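Local atomic coordinates of beta-methylmalyl-CoA dehydratase (Chloroflexus aurantiacus, PDB entry 4E3E), a protein that catalyses the reversible dehydration of beta-methylmalyl-CoA to mesaconyl-CoA in the glyoxylate assimilation cycle. Residues 309-314 with 341-346. Numbering follows the deposited sequence.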
ATOM      1  N   ALA A 309       2.717 -24.502  23.669  1.00 25.66           N
ATOM      2  CA  ALA A 309       3.675 -23.471  23.314  1.00 24.05           C
ATOM      3  C   ALA A 309       4.968 -24.065  22.785  1.00 23.97           C
ATOM      4  O   ALA A 309       5.399 -25.138  23.215  1.00 26.02           O
ATOM      5  CB  ALA A 309       3.969 -22.574  24.510  1.00 24.31           C
ATOM      6  N   LEU A 310       5.585 -23.354  21.854  1.00 23.63           N
ATOM      7  CA  LEU A 310       6.950 -23.659  21.434  1.00 23.50           C
ATOM      8  C   LEU A 310       7.775 -22.404  21.579  1.00 26.16           C
ATOM      9  O   LEU A 310       7.342 -21.308  21.184  1.00 26.18           O
ATOM     10  CB  LEU A 310       7.002 -24.124  19.979  1.00 26.19           C
ATOM     11  CG  LEU A 310       6.269 -25.407  19.567  1.00 29.38           C
ATOM     12  CD1 LEU A 310       6.230 -25.511  18.043  1.00 30.56           C
ATOM     13  CD2 LEU A 310       6.902 -26.653  20.174  1.00 28.43           C
ATOM     14  N   ARG A 311       8.949 -22.556  22.173  1.00 28.25           N
ATOM     15  CA  ARG A 311       9.903 -21.467  22.210  1.00 28.90           C
ATOM     16  C   ARG A 311      10.768 -21.642  20.976  1.00 29.46           C
ATOM     17  O   ARG A 311      11.367 -22.704  20.779  1.00 28.03           O
ATOM     18  CB  ARG A 311      10.747 -21.479  23.487  1.00 28.01           C
ATOM     19  CG  ARG A 311      11.685 -20.270  23.591  1.00 27.55           C
ATOM     20  CD  ARG A 311      12.504 -20.271  24.876  1.00 31.06           C
ATOM     21  NE  ARG A 311      13.294 -19.040  25.006  1.00 28.42           N
ATOM     22  CZ  ARG A 311      13.923 -18.655  26.117  1.00 27.32           C
ATOM     23  NH1 ARG A 311      13.868 -19.397  27.220  1.00 27.16           N
ATOM     24  NH2 ARG A 311      14.609 -17.521  26.132  1.00 31.98           N
ATOM     25  N   VAL A 312      10.800 -20.610  20.137  1.00 28.57           N
ATOM     26  CA  VAL A 312      11.440 -20.686  18.831  1.00 25.55           C
ATOM     27  C   VAL A 312      12.516 -19.621  18.731  1.00 26.27           C
ATOM     28  O   VAL A 312      12.310 -18.484  19.170  1.00 26.20           O
ATOM     29  CB  VAL A 312      10.402 -20.485  17.696  1.00 26.40           C
ATOM     30  CG1 VAL A 312      11.051 -20.553  16.301  1.00 23.07           C
ATOM     31  CG2 VAL A 312       9.255 -21.491  17.817  1.00 24.83           C
ATOM     32  N   ARG A 313      13.666 -19.998  18.172  1.00 23.88           N
ATOM     33  CA  ARG A 313      14.629 -19.023  17.687  1.00 27.01           C
ATOM     34  C   ARG A 313      14.537 -18.986  16.167  1.00 29.82           C
ATOM     35  O   ARG A 313      14.747 -20.009  15.506  1.00 28.17           O
ATOM     36  CB  ARG A 313      16.064 -19.386  18.084  1.00 27.35           C
ATOM     37  CG  ARG A 313      17.087 -18.341  17.635  1.00 29.97           C
ATOM     38  CD  ARG A 313      18.562 -18.758  17.848  1.00 30.22           C
ATOM     39  NE  ARG A 313      18.814 -19.274  19.198  1.00 32.97           N
ATOM     40  CZ  ARG A 313      18.817 -18.546  20.316  1.00 34.74           C
ATOM     41  NH1 ARG A 313      18.591 -17.231  20.288  1.00 33.69           N
ATOM     42  NH2 ARG A 313      19.037 -19.144  21.482  1.00 40.61           N
ATOM     43  N   THR A 314      14.222 -17.817  15.611  1.00 23.57           N
ATOM     44  CA  THR A 314      14.354 -17.638  14.167  1.00 23.96           C
ATOM     45  C   THR A 314      15.530 -16.721  13.893  1.00 24.37           C
ATOM     46  O   THR A 314      15.634 -15.629  14.459  1.00 27.35           O
ATOM     47  CB  THR A 314      13.070 -17.117  13.528  1.00 23.93           C
ATOM     48  OG1 THR A 314      11.986 -18.027  13.837  1.00 25.49           O
ATOM     49  CG2 THR A 314      13.227 -17.005  12.018  1.00 24.23           C
ATOM     50  N   ASP A 341      18.587 -12.286  15.366  1.00 26.55           N
ATOM     51  CA  ASP A 341      18.479 -13.446  16.240  1.00 28.17           C
ATOM     52  C   ASP A 341      17.260 -13.197  17.120  1.00 27.02           C
ATOM     53  O   ASP A 341      17.324 -12.401  18.051  1.00 27.16           O
ATOM     54  CB  ASP A 341      19.756 -13.598  17.081  1.00 29.07           C
ATOM     55  CG  ASP A 341      19.716 -14.803  18.014  1.00 30.85           C
ATOM     56  OD1 ASP A 341      18.676 -15.512  18.062  1.00 33.97           O
ATOM     57  OD2 ASP A 341      20.725 -15.031  18.714  1.00 32.80           O
ATOM     58  N   PHE A 342      16.156 -13.875  16.818  1.00 24.05           N
ATOM     59  CA  PHE A 342      14.843 -13.548  17.392  1.00 26.79           C
ATOM     60  C   PHE A 342      14.322 -14.758  18.159  1.00 29.66           C
ATOM     61  O   PHE A 342      14.189 -15.835  17.590  1.00 29.37           O
ATOM     62  CB  PHE A 342      13.878 -13.151  16.251  1.00 24.26           C
ATOM     63  CG  PHE A 342      12.516 -12.668  16.709  1.00 28.09           C
ATOM     64  CD1 PHE A 342      12.384 -11.582  17.572  1.00 29.07           C
ATOM     65  CD2 PHE A 342      11.346 -13.276  16.221  1.00 30.19           C
ATOM     66  CE1 PHE A 342      11.116 -11.140  17.976  1.00 27.69           C
ATOM     67  CE2 PHE A 342      10.076 -12.836  16.620  1.00 27.27           C
ATOM     68  CZ  PHE A 342       9.970 -11.768  17.500  1.00 28.56           C
ATOM     69  N   ASP A 343      14.032 -14.577  19.446  1.00 26.35           N
ATOM     70  CA  ASP A 343      13.684 -15.674  20.342  1.00 25.82           C
ATOM     71  C   ASP A 343      12.303 -15.337  20.885  1.00 25.89           C
ATOM     72  O   ASP A 343      12.120 -14.320  21.551  1.00 27.95           O
ATOM     73  CB  ASP A 343      14.767 -15.744  21.457  1.00 26.59           C
ATOM     74  CG  ASP A 343      14.390 -16.632  22.663  1.00 29.02           C
ATOM     75  OD1 ASP A 343      13.279 -17.221  22.782  1.00 27.38           O
ATOM     76  OD2 ASP A 343      15.261 -16.735  23.544  1.00 32.63           O
ATOM     77  N   TYR A 344      11.323 -16.183  20.588  1.00 23.82           N
ATOM     78  CA  TYR A 344       9.943 -15.862  20.874  1.00 23.28           C
ATOM     79  C   TYR A 344       9.176 -17.139  21.124  1.00 25.78           C
ATOM     80  O   TYR A 344       9.712 -18.246  20.975  1.00 27.66           O
ATOM     81  CB  TYR A 344       9.314 -15.054  19.712  1.00 23.45           C
ATOM     82  CG  TYR A 344       9.350 -15.760  18.366  1.00 25.27           C
ATOM     83  CD1 TYR A 344      10.567 -16.001  17.715  1.00 24.98           C
ATOM     84  CD2 TYR A 344       8.168 -16.212  17.751  1.00 22.87           C
ATOM     85  CE1 TYR A 344      10.617 -16.652  16.490  1.00 28.42           C
ATOM     86  CE2 TYR A 344       8.210 -16.870  16.518  1.00 26.94           C
ATOM     87  CZ  TYR A 344       9.447 -17.082  15.889  1.00 26.40           C
ATOM     88  OH  TYR A 344       9.512 -17.731  14.666  1.00 24.36           O
ATOM     89  N   THR A 345       7.924 -16.981  21.517  1.00 24.72           N
ATOM     90  CA  THR A 345       7.082 -18.104  21.864  1.00 26.49           C
ATOM     91  C   THR A 345       5.793 -18.061  21.047  1.00 29.38           C
ATOM     92  O   THR A 345       5.068 -17.038  21.030  1.00 29.19           O
ATOM     93  CB  THR A 345       6.758 -18.093  23.363  1.00 26.20           C
ATOM     94  OG1 THR A 345       7.978 -18.193  24.106  1.00 25.09           O
ATOM     95  CG2 THR A 345       5.853 -19.264  23.737  1.00 25.14           C
ATOM     96  N   VAL A 346       5.515 -19.176  20.376  1.00 24.28           N
ATOM     97  CA  VAL A 346       4.323 -19.296  19.543  1.00 26.20           C
ATOM     98  C   VAL A 346       3.332 -20.232  20.216  1.00 27.02           C
ATOM     99  O   VAL A 346       3.703 -21.058  21.062  1.00 27.47           O
ATOM    100  CB  VAL A 346       4.659 -19.824  18.135  1.00 23.22           C
ATOM    101  CG1 VAL A 346       5.574 -18.842  17.400  1.00 21.77           C
ATOM    102  CG2 VAL A 346       5.317 -21.211  18.219  1.00 26.03           C
TER
HETATM  103  O   HOH W   1      17.587 -17.959  24.018  1.00 50.17           O
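Arg-311 reaches diagonally over the strand pair to Asp-343 and grips its carboxylate side-on. NE of Arg-311 meets OD1 of Asp-343 on its syn lone pair at 2.9 Å, nearly straight (172°), while its NH2 reaches OD2 of Asp-343 at 2.8 Å with a more bent bond; the guanidinium and carboxylate planes stand 33° apart. CG anti to the backbone N (chi1 -176°) and a chain extended as far as NE bring that nitrogen to Asp-343. NH1 of Arg-311 makes a separate salt bridge to OD2 of Asp-167. An alanine here would probably leave the carboxylates of Asp-343 and Asp-167 without their shared counter-charge. Arg-313, its chain bent at chi3, forms a salt bridge from NH1 to the syn lone pair of Asp-341 OD1 at 2.8 Å, the planes steeply inclined, and OD2 of Asp-341 is hydrogen-bonded to the hydroxyls of Tyr-327 and Tyr-334. A water bridges Arg-313 NH2 and Asp-343 OD2, linking the two ion pairs.

On the other face of the sheet, Tyr-344 lies alongside Val-312, whose CB sits over one ring face, a CH-pi contact 4.2 Å from the centroid; CE2 of Phe-342 lies over the opposite face, toward the rim. OH of Tyr-344 and OG1 of Thr-314 are hydrogen-bonded at 2.6 Å, and OG1 is also bonded to Ser-293. Farther along, CG2 of Val-346 packs 3.8 Å from CB of Leu-310.

Antiparallel backbone bonds, such as Val-312 N to Tyr-344 O at 2.7 Å, fix the register. In this hot-dog fold, strands 307-318 and 338-349 run between neighbours 288-300 and 270-278, and helix 250-265 packs against Thr-314 and Phe-342 on the tyrosine-bearing face.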